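Local structure of putative triphosphoribosyl-dephospho-coA synthase (Archaeoglobus fulgidus DSM 4304, 3H9P) at residues G59-L67 and I146-F154; Y178-L189 and N228-T236. The protein is of unknown function but belongs to the CitG family, and so may bind ATP and act as a triphosphoribosyl-dephospho-CoA synthase. All coordinates share one frame; numbering follows the deposited sequence.

Contact 1: residues G59-L67 and I146-F154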
ATOM      1  N   GLY A  59       7.752   5.294 -12.321  1.00 34.74           N
ATOM      2  CA  GLY A  59       8.641   4.327 -11.687  1.00 30.74           C
ATOM      3  C   GLY A  59       9.964   4.245 -12.395  1.00 29.95           C
ATOM      4  O   GLY A  59      11.007   4.119 -11.759  1.00 27.94           O
ATOM      5  N   ALA A  60       9.930   4.345 -13.727  1.00 29.07           N
ATOM      6  CA  ALA A  60      11.173   4.382 -14.489  1.00 28.69           C
ATOM      7  C   ALA A  60      12.069   5.518 -13.970  1.00 28.71           C
ATOM      8  O   ALA A  60      13.261   5.281 -13.664  1.00 27.72           O
ATOM      9  CB  ALA A  60      10.904   4.496 -15.951  1.00 27.40           C
ATOM     10  N   PHE A  61      11.488   6.717 -13.800  1.00 28.37           N
ATOM     11  CA  PHE A  61      12.249   7.894 -13.274  1.00 29.19           C
ATOM     12  C   PHE A  61      12.739   7.781 -11.857  1.00 29.17           C
ATOM     13  O   PHE A  61      13.854   8.263 -11.489  1.00 29.43           O
ATOM     14  CB  PHE A  61      11.402   9.165 -13.397  1.00 29.94           C
ATOM     15  CG  PHE A  61      11.060   9.525 -14.823  1.00 30.72           C
ATOM     16  CD1 PHE A  61      12.005   9.364 -15.846  1.00 30.78           C
ATOM     17  CD2 PHE A  61       9.846  10.083 -15.125  1.00 33.99           C
ATOM     18  CE1 PHE A  61      11.739   9.732 -17.129  1.00 30.20           C
ATOM     19  CE2 PHE A  61       9.549  10.463 -16.430  1.00 37.06           C
ATOM     20  CZ  PHE A  61      10.514  10.274 -17.440  1.00 36.66           C
ATOM     21  N   LEU A  62      11.905   7.162 -11.027  1.00 29.32           N
ATOM     22  CA  LEU A  62      12.286   6.951  -9.632  1.00 28.61           C
ATOM     23  C   LEU A  62      13.451   5.944  -9.550  1.00 28.24           C
ATOM     24  O   LEU A  62      14.267   6.004  -8.636  1.00 27.39           O
ATOM     25  CB  LEU A  62      11.077   6.486  -8.813  1.00 28.16           C
ATOM     26  CG  LEU A  62      11.211   6.213  -7.323  1.00 29.76           C
ATOM     27  CD1 LEU A  62      11.812   7.409  -6.525  1.00 28.29           C
ATOM     28  CD2 LEU A  62       9.838   5.755  -6.758  1.00 27.74           C
ATOM     29  N   LEU A  63      13.487   5.012 -10.496  1.00 27.75           N
ATOM     30  CA  LEU A  63      14.587   4.068 -10.617  1.00 29.14           C
ATOM     31  C   LEU A  63      15.820   4.747 -11.231  1.00 30.38           C
ATOM     32  O   LEU A  63      16.954   4.612 -10.709  1.00 31.32           O
ATOM     33  CB  LEU A  63      14.196   2.833 -11.453  1.00 28.85           C
ATOM     34  CG  LEU A  63      13.281   1.743 -10.864  1.00 28.09           C
ATOM     35  CD1 LEU A  63      12.807   0.740 -11.933  1.00 24.50           C
ATOM     36  CD2 LEU A  63      13.997   0.993  -9.698  1.00 23.56           C
ATOM     37  N   LEU A  64      15.617   5.501 -12.299  1.00 29.82           N
ATOM     38  CA  LEU A  64      16.776   6.006 -13.071  1.00 30.12           C
ATOM     39  C   LEU A  64      17.475   7.195 -12.484  1.00 30.15           C
ATOM     40  O   LEU A  64      18.676   7.277 -12.550  1.00 31.77           O
ATOM     41  CB  LEU A  64      16.377   6.340 -14.504  1.00 30.16           C
ATOM     42  CG  LEU A  64      16.078   5.122 -15.389  1.00 30.77           C
ATOM     43  CD1 LEU A  64      15.241   5.644 -16.575  1.00 33.38           C
ATOM     44  CD2 LEU A  64      17.350   4.413 -15.876  1.00 28.32           C
ATOM     45  N   VAL A  65      16.727   8.117 -11.893  1.00 29.55           N
ATOM     46  CA  VAL A  65      17.344   9.307 -11.371  1.00 28.57           C
ATOM     47  C   VAL A  65      18.450   9.011 -10.335  1.00 28.66           C
ATOM     48  O   VAL A  65      19.522   9.627 -10.381  1.00 29.15           O
ATOM     49  CB  VAL A  65      16.235  10.326 -10.916  1.00 28.40           C
ATOM     50  CG1 VAL A  65      16.790  11.422 -10.102  1.00 25.98           C
ATOM     51  CG2 VAL A  65      15.510  10.859 -12.151  1.00 25.37           C
ATOM     52  N   PRO A  66      18.220   8.076  -9.397  1.00 28.81           N
ATOM     53  CA  PRO A  66      19.339   7.811  -8.468  1.00 28.84           C
ATOM     54  C   PRO A  66      20.581   7.208  -9.133  1.00 28.80           C
ATOM     55  O   PRO A  66      21.694   7.502  -8.683  1.00 28.39           O
ATOM     56  CB  PRO A  66      18.754   6.799  -7.483  1.00 28.38           C
ATOM     57  CG  PRO A  66      17.335   7.038  -7.514  1.00 28.39           C
ATOM     58  CD  PRO A  66      17.003   7.387  -8.949  1.00 28.78           C
ATOM     59  N   LEU A  67      20.389   6.379 -10.172  1.00 28.21           N
ATOM     60  CA  LEU A  67      21.525   5.842 -10.912  1.00 28.01           C
ATOM     61  C   LEU A  67      22.211   6.928 -11.715  1.00 27.99           C
ATOM     62  O   LEU A  67      23.419   6.967 -11.759  1.00 26.94           O
ATOM     63  CB  LEU A  67      21.117   4.694 -11.848  1.00 27.14           C
ATOM     64  CG  LEU A  67      20.340   3.549 -11.185  1.00 25.64           C
ATOM     65  CD1 LEU A  67      19.693   2.650 -12.245  1.00 23.21           C
ATOM     66  CD2 LEU A  67      21.143   2.804 -10.136  1.00 19.13           C
ATOM     67  N   ILE A 146      10.146  -1.317  -6.782  1.00 26.36           N
ATOM     68  CA  ILE A 146      11.023  -0.154  -6.995  1.00 26.27           C
ATOM     69  C   ILE A 146      11.621   0.281  -5.662  1.00 26.92           C
ATOM     70  O   ILE A 146      12.819   0.626  -5.598  1.00 26.36           O
ATOM     71  CB  ILE A 146      10.282   0.998  -7.739  1.00 26.65           C
ATOM     72  CG1 ILE A 146      10.118   0.632  -9.213  1.00 27.80           C
ATOM     73  CG2 ILE A 146      10.971   2.392  -7.588  1.00 23.74           C
ATOM     74  CD1 ILE A 146       8.890   1.322  -9.876  1.00 28.17           C
ATOM     75  N   ALA A 147      10.791   0.228  -4.610  1.00 27.52           N
ATOM     76  CA  ALA A 147      11.190   0.601  -3.225  1.00 28.39           C
ATOM     77  C   ALA A 147      12.368  -0.239  -2.742  1.00 28.33           C
ATOM     78  O   ALA A 147      13.355   0.245  -2.190  1.00 28.88           O
ATOM     79  CB  ALA A 147       9.992   0.406  -2.270  1.00 27.81           C
ATOM     80  N   ARG A 148      12.209  -1.526  -2.976  1.00 28.17           N
ATOM     81  CA  ARG A 148      13.181  -2.571  -2.703  1.00 27.54           C
ATOM     82  C   ARG A 148      14.508  -2.413  -3.482  1.00 27.31           C
ATOM     83  O   ARG A 148      15.568  -2.640  -2.917  1.00 28.24           O
ATOM     84  CB  ARG A 148      12.460  -3.869  -3.023  1.00 26.83           C
ATOM     85  CG  ARG A 148      13.256  -5.114  -3.319  1.00 28.54           C
ATOM     86  CD  ARG A 148      12.312  -6.191  -2.951  1.00 30.84           C
ATOM     87  NE  ARG A 148      12.233  -7.263  -3.909  1.00 31.99           N
ATOM     88  CZ  ARG A 148      11.177  -8.048  -4.023  1.00 30.44           C
ATOM     89  NH1 ARG A 148      10.097  -7.826  -3.276  1.00 30.20           N
ATOM     90  NH2 ARG A 148      11.197  -9.036  -4.903  1.00 30.26           N
ATOM     91  N   GLU A 149      14.451  -2.021  -4.755  1.00 27.53           N
ATOM     92  CA  GLU A 149      15.637  -1.558  -5.502  1.00 28.15           C
ATOM     93  C   GLU A 149      16.289  -0.312  -4.867  1.00 28.54           C
ATOM     94  O   GLU A 149      17.520  -0.149  -4.883  1.00 28.63           O
ATOM     95  CB  GLU A 149      15.249  -1.185  -6.950  1.00 27.24           C
ATOM     96  CG  GLU A 149      14.840  -2.365  -7.796  1.00 30.72           C
ATOM     97  CD  GLU A 149      16.011  -3.272  -8.111  1.00 33.09           C
ATOM     98  OE1 GLU A 149      16.785  -2.977  -9.039  1.00 35.59           O
ATOM     99  OE2 GLU A 149      16.168  -4.270  -7.411  1.00 36.28           O
ATOM    100  N   LEU A 150      15.466   0.604  -4.369  1.00 28.22           N
ATOM    101  CA  LEU A 150      16.025   1.826  -3.846  1.00 28.61           C
ATOM    102  C   LEU A 150      16.726   1.537  -2.529  1.00 28.75           C
ATOM    103  O   LEU A 150      17.658   2.266  -2.148  1.00 29.07           O
ATOM    104  CB  LEU A 150      14.963   2.932  -3.721  1.00 28.96           C
ATOM    105  CG  LEU A 150      15.010   3.938  -4.911  1.00 29.55           C
ATOM    106  CD1 LEU A 150      14.660   3.275  -6.201  1.00 29.61           C
ATOM    107  CD2 LEU A 150      14.123   5.167  -4.699  1.00 26.95           C
ATOM    108  N   VAL A 151      16.308   0.462  -1.862  1.00 27.79           N
ATOM    109  CA  VAL A 151      16.844   0.143  -0.552  1.00 29.08           C
ATOM    110  C   VAL A 151      18.006  -0.885  -0.545  1.00 29.10           C
ATOM    111  O   VAL A 151      18.846  -0.831   0.315  1.00 29.77           O
ATOM    112  CB  VAL A 151      15.713  -0.285   0.446  1.00 29.80           C
ATOM    113  CG1 VAL A 151      16.291  -1.008   1.636  1.00 30.89           C
ATOM    114  CG2 VAL A 151      14.914   0.939   0.923  1.00 29.28           C
ATOM    115  N   ASP A 152      18.049  -1.805  -1.500  1.00 28.59           N
ATOM    116  CA  ASP A 152      18.964  -2.921  -1.418  1.00 28.56           C
ATOM    117  C   ASP A 152      20.028  -2.847  -2.475  1.00 27.93           C
ATOM    118  O   ASP A 152      20.552  -3.867  -2.848  1.00 28.07           O
ATOM    119  CB  ASP A 152      18.224  -4.264  -1.595  1.00 28.62           C
ATOM    120  CG  ASP A 152      17.639  -4.469  -3.050  1.00 31.11           C
ATOM    121  OD1 ASP A 152      18.020  -3.793  -4.080  1.00 31.74           O
ATOM    122  OD2 ASP A 152      16.765  -5.349  -3.154  1.00 34.03           O
ATOM    123  N   GLY A 153      20.300  -1.671  -3.018  1.00 28.13           N
ATOM    124  CA  GLY A 153      21.328  -1.553  -4.036  1.00 26.83           C
ATOM    125  C   GLY A 153      20.928  -1.955  -5.449  1.00 26.18           C
ATOM    126  O   GLY A 153      21.776  -2.330  -6.235  1.00 26.33           O
ATOM    127  N   PHE A 154      19.651  -1.897  -5.792  1.00 25.28           N
ATOM    128  CA  PHE A 154      19.266  -2.147  -7.184  1.00 25.20           C
ATOM    129  C   PHE A 154      19.564  -3.591  -7.659  1.00 25.84           C
ATOM    130  O   PHE A 154      20.015  -3.809  -8.780  1.00 25.61           O
ATOM    131  CB  PHE A 154      19.918  -1.105  -8.131  1.00 24.52           C
ATOM    132  CG  PHE A 154      19.340   0.280  -7.983  1.00 22.53           C
ATOM    133  CD1 PHE A 154      18.248   0.681  -8.760  1.00 20.47           C
ATOM    134  CD2 PHE A 154      19.869   1.162  -7.059  1.00 20.19           C
ATOM    135  CE1 PHE A 154      17.697   1.917  -8.603  1.00 22.27           C
ATOM    136  CE2 PHE A 154      19.332   2.428  -6.901  1.00 23.20           C
ATOM    137  CZ  PHE A 154      18.226   2.817  -7.680  1.00 19.49           C
TER

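Contact 2: residues Y178-L189 and N228-T236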
ATOM      1  N   TYR A 178      12.596  -8.456 -20.825  1.00 28.78           N
ATOM      2  CA  TYR A 178      11.269  -8.082 -20.387  1.00 28.61           C
ATOM      3  C   TYR A 178      10.457  -9.310 -19.972  1.00 28.53           C
ATOM      4  O   TYR A 178       9.837  -9.321 -18.893  1.00 28.59           O
ATOM      5  CB  TYR A 178      10.562  -7.269 -21.478  1.00 29.08           C
ATOM      6  CG  TYR A 178       9.136  -6.928 -21.152  1.00 29.63           C
ATOM      7  CD1 TYR A 178       8.834  -5.897 -20.258  1.00 32.55           C
ATOM      8  CD2 TYR A 178       8.084  -7.641 -21.734  1.00 28.80           C
ATOM      9  CE1 TYR A 178       7.485  -5.572 -19.954  1.00 32.01           C
ATOM     10  CE2 TYR A 178       6.769  -7.349 -21.441  1.00 28.95           C
ATOM     11  CZ  TYR A 178       6.465  -6.313 -20.552  1.00 31.21           C
ATOM     12  OH  TYR A 178       5.150  -6.021 -20.271  1.00 29.02           O
ATOM     13  N   TYR A 179      10.452 -10.350 -20.804  1.00 28.17           N
ATOM     14  CA  TYR A 179       9.666 -11.544 -20.454  1.00 28.28           C
ATOM     15  C   TYR A 179      10.220 -12.310 -19.254  1.00 28.19           C
ATOM     16  O   TYR A 179       9.452 -12.805 -18.403  1.00 26.91           O
ATOM     17  CB  TYR A 179       9.324 -12.417 -21.674  1.00 29.05           C
ATOM     18  CG  TYR A 179       8.327 -11.712 -22.598  1.00 29.87           C
ATOM     19  CD1 TYR A 179       6.948 -11.840 -22.402  1.00 30.93           C
ATOM     20  CD2 TYR A 179       8.769 -10.895 -23.639  1.00 31.20           C
ATOM     21  CE1 TYR A 179       6.031 -11.189 -23.228  1.00 31.13           C
ATOM     22  CE2 TYR A 179       7.856 -10.238 -24.481  1.00 33.16           C
ATOM     23  CZ  TYR A 179       6.483 -10.383 -24.254  1.00 33.36           C
ATOM     24  OH  TYR A 179       5.568  -9.731 -25.068  1.00 36.24           O
ATOM     25  N   HIS A 180      11.552 -12.342 -19.150  1.00 28.01           N
ATOM     26  CA  HIS A 180      12.215 -12.816 -17.957  1.00 27.55           C
ATOM     27  C   HIS A 180      11.714 -12.109 -16.696  1.00 27.25           C
ATOM     28  O   HIS A 180      11.365 -12.773 -15.714  1.00 25.58           O
ATOM     29  CB  HIS A 180      13.692 -12.573 -18.091  1.00 28.23           C
ATOM     30  CG  HIS A 180      14.492 -13.063 -16.935  1.00 30.54           C
ATOM     31  ND1 HIS A 180      14.729 -14.407 -16.713  1.00 30.54           N
ATOM     32  CD2 HIS A 180      15.151 -12.391 -15.956  1.00 31.84           C
ATOM     33  CE1 HIS A 180      15.500 -14.544 -15.647  1.00 29.39           C
ATOM     34  NE2 HIS A 180      15.766 -13.339 -15.166  1.00 33.50           N
ATOM     35  N   LEU A 181      11.729 -10.767 -16.690  1.00 27.22           N
ATOM     36  CA  LEU A 181      11.291 -10.051 -15.487  1.00 27.33           C
ATOM     37  C   LEU A 181       9.779 -10.270 -15.286  1.00 27.75           C
ATOM     38  O   LEU A 181       9.318 -10.493 -14.162  1.00 28.24           O
ATOM     39  CB  LEU A 181      11.668  -8.566 -15.537  1.00 28.02           C
ATOM     40  CG  LEU A 181      13.173  -8.239 -15.639  1.00 28.54           C
ATOM     41  CD1 LEU A 181      13.492  -6.735 -15.902  1.00 22.79           C
ATOM     42  CD2 LEU A 181      13.880  -8.711 -14.414  1.00 24.45           C
ATOM     43  N   LEU A 182       9.025 -10.260 -16.382  1.00 27.43           N
ATOM     44  CA  LEU A 182       7.599 -10.540 -16.317  1.00 27.91           C
ATOM     45  C   LEU A 182       7.291 -11.909 -15.655  1.00 27.77           C
ATOM     46  O   LEU A 182       6.358 -12.020 -14.835  1.00 27.89           O
ATOM     47  CB  LEU A 182       6.963 -10.429 -17.715  1.00 27.52           C
ATOM     48  CG  LEU A 182       5.438 -10.223 -17.811  1.00 27.17           C
ATOM     49  CD1 LEU A 182       4.973  -8.870 -17.186  1.00 22.89           C
ATOM     50  CD2 LEU A 182       4.979 -10.354 -19.249  1.00 24.65           C
ATOM     51  N   SER A 183       8.069 -12.946 -15.958  1.00 27.68           N
ATOM     52  CA  SER A 183       7.807 -14.246 -15.287  1.00 28.52           C
ATOM     53  C   SER A 183       8.323 -14.400 -13.853  1.00 28.51           C
ATOM     54  O   SER A 183       8.100 -15.435 -13.222  1.00 29.31           O
ATOM     55  CB  SER A 183       8.165 -15.496 -16.135  1.00 28.52           C
ATOM     56  OG  SER A 183       8.850 -15.201 -17.322  1.00 27.68           O
ATOM     57  N   LYS A 184       8.982 -13.391 -13.323  1.00 28.25           N
ATOM     58  CA  LYS A 184       9.696 -13.577 -12.077  1.00 29.64           C
ATOM     59  C   LYS A 184       9.066 -12.732 -10.976  1.00 29.76           C
ATOM     60  O   LYS A 184       9.031 -13.120  -9.816  1.00 30.29           O
ATOM     61  CB  LYS A 184      11.165 -13.198 -12.298  1.00 29.52           C
ATOM     62  CG  LYS A 184      12.122 -13.644 -11.252  1.00 31.11           C
ATOM     63  CD  LYS A 184      13.508 -13.150 -11.617  1.00 32.48           C
ATOM     64  CE  LYS A 184      14.560 -13.687 -10.695  1.00 33.18           C
ATOM     65  NZ  LYS A 184      15.173 -14.864 -11.340  1.00 37.47           N
ATOM     66  N   PHE A 185       8.563 -11.563 -11.339  1.00 29.82           N
ATOM     67  CA  PHE A 185       8.099 -10.641 -10.319  1.00 29.11           C
ATOM     68  C   PHE A 185       6.697 -10.249 -10.696  1.00 29.08           C
ATOM     69  O   PHE A 185       6.486  -9.753 -11.801  1.00 28.86           O
ATOM     70  CB  PHE A 185       9.005  -9.415 -10.236  1.00 28.59           C
ATOM     71  CG  PHE A 185      10.432  -9.734  -9.886  1.00 26.38           C
ATOM     72  CD1 PHE A 185      10.775 -10.143  -8.593  1.00 22.83           C
ATOM     73  CD2 PHE A 185      11.421  -9.608 -10.842  1.00 24.02           C
ATOM     74  CE1 PHE A 185      12.080 -10.414  -8.270  1.00 23.53           C
ATOM     75  CE2 PHE A 185      12.744  -9.894 -10.537  1.00 26.57           C
ATOM     76  CZ  PHE A 185      13.082 -10.309  -9.260  1.00 23.88           C
ATOM     77  N   PRO A 186       5.730 -10.549  -9.808  1.00 28.95           N
ATOM     78  CA  PRO A 186       4.359 -10.050  -9.974  1.00 28.61           C
ATOM     79  C   PRO A 186       4.425  -8.522  -9.891  1.00 28.65           C
ATOM     80  O   PRO A 186       5.149  -7.976  -9.053  1.00 29.35           O
ATOM     81  CB  PRO A 186       3.595 -10.641  -8.782  1.00 28.45           C
ATOM     82  CG  PRO A 186       4.553 -11.521  -8.043  1.00 30.46           C
ATOM     83  CD  PRO A 186       5.959 -11.203  -8.507  1.00 28.51           C
ATOM     84  N   ASP A 187       3.747  -7.848 -10.803  1.00 27.74           N
ATOM     85  CA  ASP A 187       3.814  -6.396 -10.918  1.00 27.38           C
ATOM     86  C   ASP A 187       2.892  -5.745  -9.879  1.00 27.09           C
ATOM     87  O   ASP A 187       1.657  -5.939  -9.929  1.00 27.78           O
ATOM     88  CB  ASP A 187       3.390  -5.962 -12.333  1.00 27.01           C
ATOM     89  CG  ASP A 187       3.876  -4.556 -12.689  1.00 27.70           C
ATOM     90  OD1 ASP A 187       3.556  -3.611 -11.933  1.00 26.81           O
ATOM     91  OD2 ASP A 187       4.591  -4.389 -13.719  1.00 26.52           O
ATOM     92  N   PRO A 188       3.477  -4.977  -8.943  1.00 26.10           N
ATOM     93  CA  PRO A 188       2.719  -4.266  -7.923  1.00 25.79           C
ATOM     94  C   PRO A 188       1.578  -3.405  -8.513  1.00 25.83           C
ATOM     95  O   PRO A 188       0.510  -3.328  -7.931  1.00 25.12           O
ATOM     96  CB  PRO A 188       3.784  -3.391  -7.235  1.00 25.36           C
ATOM     97  CG  PRO A 188       4.920  -3.333  -8.155  1.00 24.58           C
ATOM     98  CD  PRO A 188       4.913  -4.628  -8.900  1.00 25.70           C
ATOM     99  N   LEU A 189       1.782  -2.810  -9.680  1.00 26.09           N
ATOM    100  CA  LEU A 189       0.694  -2.045 -10.334  1.00 26.38           C
ATOM    101  C   LEU A 189      -0.457  -2.933 -10.740  1.00 26.69           C
ATOM    102  O   LEU A 189      -1.650  -2.588 -10.567  1.00 28.93           O
ATOM    103  CB  LEU A 189       1.211  -1.339 -11.578  1.00 25.43           C
ATOM    104  CG  LEU A 189       2.265  -0.275 -11.335  1.00 26.03           C
ATOM    105  CD1 LEU A 189       2.781   0.239 -12.707  1.00 25.41           C
ATOM    106  CD2 LEU A 189       1.697   0.860 -10.489  1.00 22.55           C
ATOM    107  N   ASN A 228      -1.632  -3.345 -17.160  1.00 32.85           N
ATOM    108  CA  ASN A 228      -0.345  -2.980 -17.739  1.00 33.07           C
ATOM    109  C   ASN A 228       0.774  -3.203 -16.744  1.00 32.04           C
ATOM    110  O   ASN A 228       0.769  -2.597 -15.698  1.00 32.71           O
ATOM    111  CB  ASN A 228      -0.332  -1.516 -18.181  1.00 34.19           C
ATOM    112  CG  ASN A 228       1.098  -0.997 -18.460  1.00 37.20           C
ATOM    113  OD1 ASN A 228       1.848  -1.585 -19.248  1.00 42.40           O
ATOM    114  ND2 ASN A 228       1.476   0.086 -17.797  1.00 39.53           N
ATOM    115  N   PRO A 229       1.741  -4.065 -17.064  1.00 31.44           N
ATOM    116  CA  PRO A 229       2.849  -4.338 -16.138  1.00 30.61           C
ATOM    117  C   PRO A 229       3.933  -3.274 -16.174  1.00 30.33           C
ATOM    118  O   PRO A 229       5.083  -3.572 -16.516  1.00 30.56           O
ATOM    119  CB  PRO A 229       3.436  -5.649 -16.649  1.00 30.08           C
ATOM    120  CG  PRO A 229       2.695  -6.013 -17.884  1.00 30.60           C
ATOM    121  CD  PRO A 229       1.836  -4.871 -18.294  1.00 31.59           C
ATOM    122  N   GLY A 230       3.571  -2.049 -15.793  1.00 30.28           N
ATOM    123  CA  GLY A 230       4.472  -0.899 -15.854  1.00 29.27           C
ATOM    124  C   GLY A 230       5.802  -1.039 -15.131  1.00 28.61           C
ATOM    125  O   GLY A 230       6.825  -0.545 -15.597  1.00 28.80           O
ATOM    126  N   THR A 231       5.802  -1.725 -13.996  1.00 28.37           N
ATOM    127  CA  THR A 231       6.988  -1.823 -13.164  1.00 28.33           C
ATOM    128  C   THR A 231       8.023  -2.701 -13.829  1.00 28.58           C
ATOM    129  O   THR A 231       9.227  -2.473 -13.684  1.00 29.64           O
ATOM    130  CB  THR A 231       6.649  -2.427 -11.805  1.00 29.19           C
ATOM    131  OG1 THR A 231       5.459  -1.807 -11.297  1.00 31.60           O
ATOM    132  CG2 THR A 231       7.787  -2.251 -10.806  1.00 28.35           C
ATOM    133  N   ILE A 232       7.558  -3.714 -14.563  1.00 28.25           N
ATOM    134  CA  ILE A 232       8.437  -4.621 -15.250  1.00 26.78           C
ATOM    135  C   ILE A 232       9.198  -3.874 -16.345  1.00 27.55           C
ATOM    136  O   ILE A 232      10.427  -3.994 -16.460  1.00 27.65           O
ATOM    137  CB  ILE A 232       7.665  -5.854 -15.785  1.00 26.47           C
ATOM    138  CG1 ILE A 232       6.905  -6.544 -14.656  1.00 25.43           C
ATOM    139  CG2 ILE A 232       8.614  -6.821 -16.518  1.00 23.82           C
ATOM    140  CD1 ILE A 232       7.813  -6.965 -13.439  1.00 24.70           C
ATOM    141  N   ALA A 233       8.472  -3.084 -17.126  1.00 27.40           N
ATOM    142  CA  ALA A 233       9.089  -2.204 -18.096  1.00 27.89           C
ATOM    143  C   ALA A 233      10.013  -1.173 -17.413  1.00 28.56           C
ATOM    144  O   ALA A 233      11.123  -0.902 -17.907  1.00 29.48           O
ATOM    145  CB  ALA A 233       8.017  -1.507 -18.935  1.00 27.49           C
ATOM    146  N   ASP A 234       9.579  -0.619 -16.288  1.00 28.97           N
ATOM    147  CA  ASP A 234      10.453   0.255 -15.477  1.00 30.06           C
ATOM    148  C   ASP A 234      11.788  -0.432 -15.199  1.00 30.82           C
ATOM    149  O   ASP A 234      12.850   0.149 -15.466  1.00 31.28           O
ATOM    150  CB  ASP A 234       9.777   0.698 -14.154  1.00 29.97           C
ATOM    151  CG  ASP A 234       8.575   1.657 -14.388  1.00 30.01           C
ATOM    152  OD1 ASP A 234       8.518   2.261 -15.476  1.00 28.41           O
ATOM    153  OD2 ASP A 234       7.694   1.837 -13.500  1.00 29.36           O
ATOM    154  N   LEU A 235      11.742  -1.684 -14.712  1.00 30.39           N
ATOM    155  CA  LEU A 235      12.950  -2.417 -14.327  1.00 28.59           C
ATOM    156  C   LEU A 235      13.764  -2.817 -15.539  1.00 29.19           C
ATOM    157  O   LEU A 235      14.990  -3.002 -15.467  1.00 29.49           O
ATOM    158  CB  LEU A 235      12.576  -3.655 -13.516  1.00 28.47           C
ATOM    159  CG  LEU A 235      12.088  -3.348 -12.090  1.00 26.51           C
ATOM    160  CD1 LEU A 235      11.188  -4.467 -11.539  1.00 27.05           C
ATOM    161  CD2 LEU A 235      13.243  -3.100 -11.132  1.00 26.84           C
ATOM    162  N   THR A 236      13.099  -2.950 -16.676  1.00 28.47           N
ATOM    163  CA  THR A 236      13.823  -3.285 -17.882  1.00 28.52           C
ATOM    164  C   THR A 236      14.707  -2.079 -18.272  1.00 28.16           C
ATOM    165  O   THR A 236      15.842  -2.230 -18.707  1.00 28.76           O
ATOM    166  CB  THR A 236      12.823  -3.670 -18.960  1.00 28.98           C
ATOM    167  OG1 THR A 236      12.161  -4.837 -18.501  1.00 28.15           O
ATOM    168  CG2 THR A 236      13.498  -3.955 -20.334  1.00 29.16           C
TER

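Contact 1: residues G59-L67 and I146-F154
Ile146 meets Gly59, Leu62 and Leu63 where two nearly parallel helices of this all-helical CitG-family fold lie side by side, the axes of segments 59-67 and 146-151 being 10.1 Å apart and inclined by 8°. No hydrogen bond spans the pair, and the side chains that meet do so through carbon, with the carbonyl oxygens of Leu62 and Leu63 also in contact. Ile146 directs its CB at the partner helix and there its two branches separate. CB itself lies near Leu63 CD2, and CG1 continues onto Leu63, 3.7 Å from its CG. With chi2 at 153° the chain runs on in extended form, which carries CD1 to the backbone of Gly59, 3.5 Å from its CA, a spot where a glycine leaves room for the methyl. The other branch, CG2, turns to Leu62 and touches its CD2 at 3.6 Å. One turn on, the side chains of Leu150 and Leu62 cross at about a right angle, CD2 on CD1, while Leu63 CD2 rests on CB of Glu149. The carboxylate of Glu149 is engaged elsewhere, by Ile156 N and Ser157 OG of the following helix. Past helix 145-151 the chain turns through Gly153, and Phe154 returns a ring to helix 58-68, with Pro66 CB near its CZ. Glu149 O lies above one ring face, offset toward the rim; over the opposite face, Leu67 CD2 makes a CH-pi contact 3.5 Å from the ring centroid and only 4° off the normal.

Contact 2: residues Y178-L189 and N228-T236
Asp187 and Thr231 form the polar centre of this contact through a 2.7 Å hydrogen bond from Thr231 OG1 to Asp187 OD1. The hydroxyl comes from above the carboxylate plane, 37° out of it, while Leu189 N donates to the anti lone pair of the same OD1, a bond that caps the start of helix 188-194. Two bonds thus grip OD1. The other oxygen, OD2, faces the first turn of helix 230-246 and accepts from Ile232 N, with a weaker bond from Thr231 N, although its exact place is less certain. One buried carboxylate thus lies at the beginnings of two helices, the bonds of OD2 being the less sure, where the partial positive ends of the helix dipoles would probably favour a negative charge. Pro188 CG and Leu189 CG each come within 3.5 Å of Thr231 OG1 and flank the hydroxyl with carbon.

Away from this site, Ile232 is wedged against helix 171-182. Its CG2 lies 3.7 Å from Leu181 CB and its CD1 reaches Phe185 O at 3.5 Å. Leu182 CD1 packs on Pro229 CB, 3.6 Å away. The Tyr178 ring, swung out with CG opposite the backbone N (chi1 176°), presents its edge to Ala233 N and brings OH to 3.4 Å from Pro229 CG. At the far end Leu181 CD1 touches Thr236 OG1, whose hydroxyl donates back to Ile232 O. The axes of segments 178-182 and 230-236 approach to 9.3 Å at 130°, and the polar centre is an aspartate N-cap of helix 188-194 whose carboxylate also reaches the first turn of helix 230-246, within an all-helical fold.

Overall arrangement
Contact 1 and contact 2 lie in series along the chain, with centres about 14 Å apart, and they meet through helix 230-246. Asp234, from the 228-236 side of contact 2, packs against the helix of contact 1: its OD1 is 3.1 Å from Ala60 N, and its O is 3.6 Å from Leu63 CD1. A second junction joins Arg148 NH2 to Phe185 CE1 at 3.7 Å. Helix 155-167 also bridges the two, since its Ile156, already a partner of contact 1, packs on Leu181, Phe185 and Leu235. Contact 1 sits nearer the middle of the chain, about 6 Å from its centre against about 10 Å for contact 2.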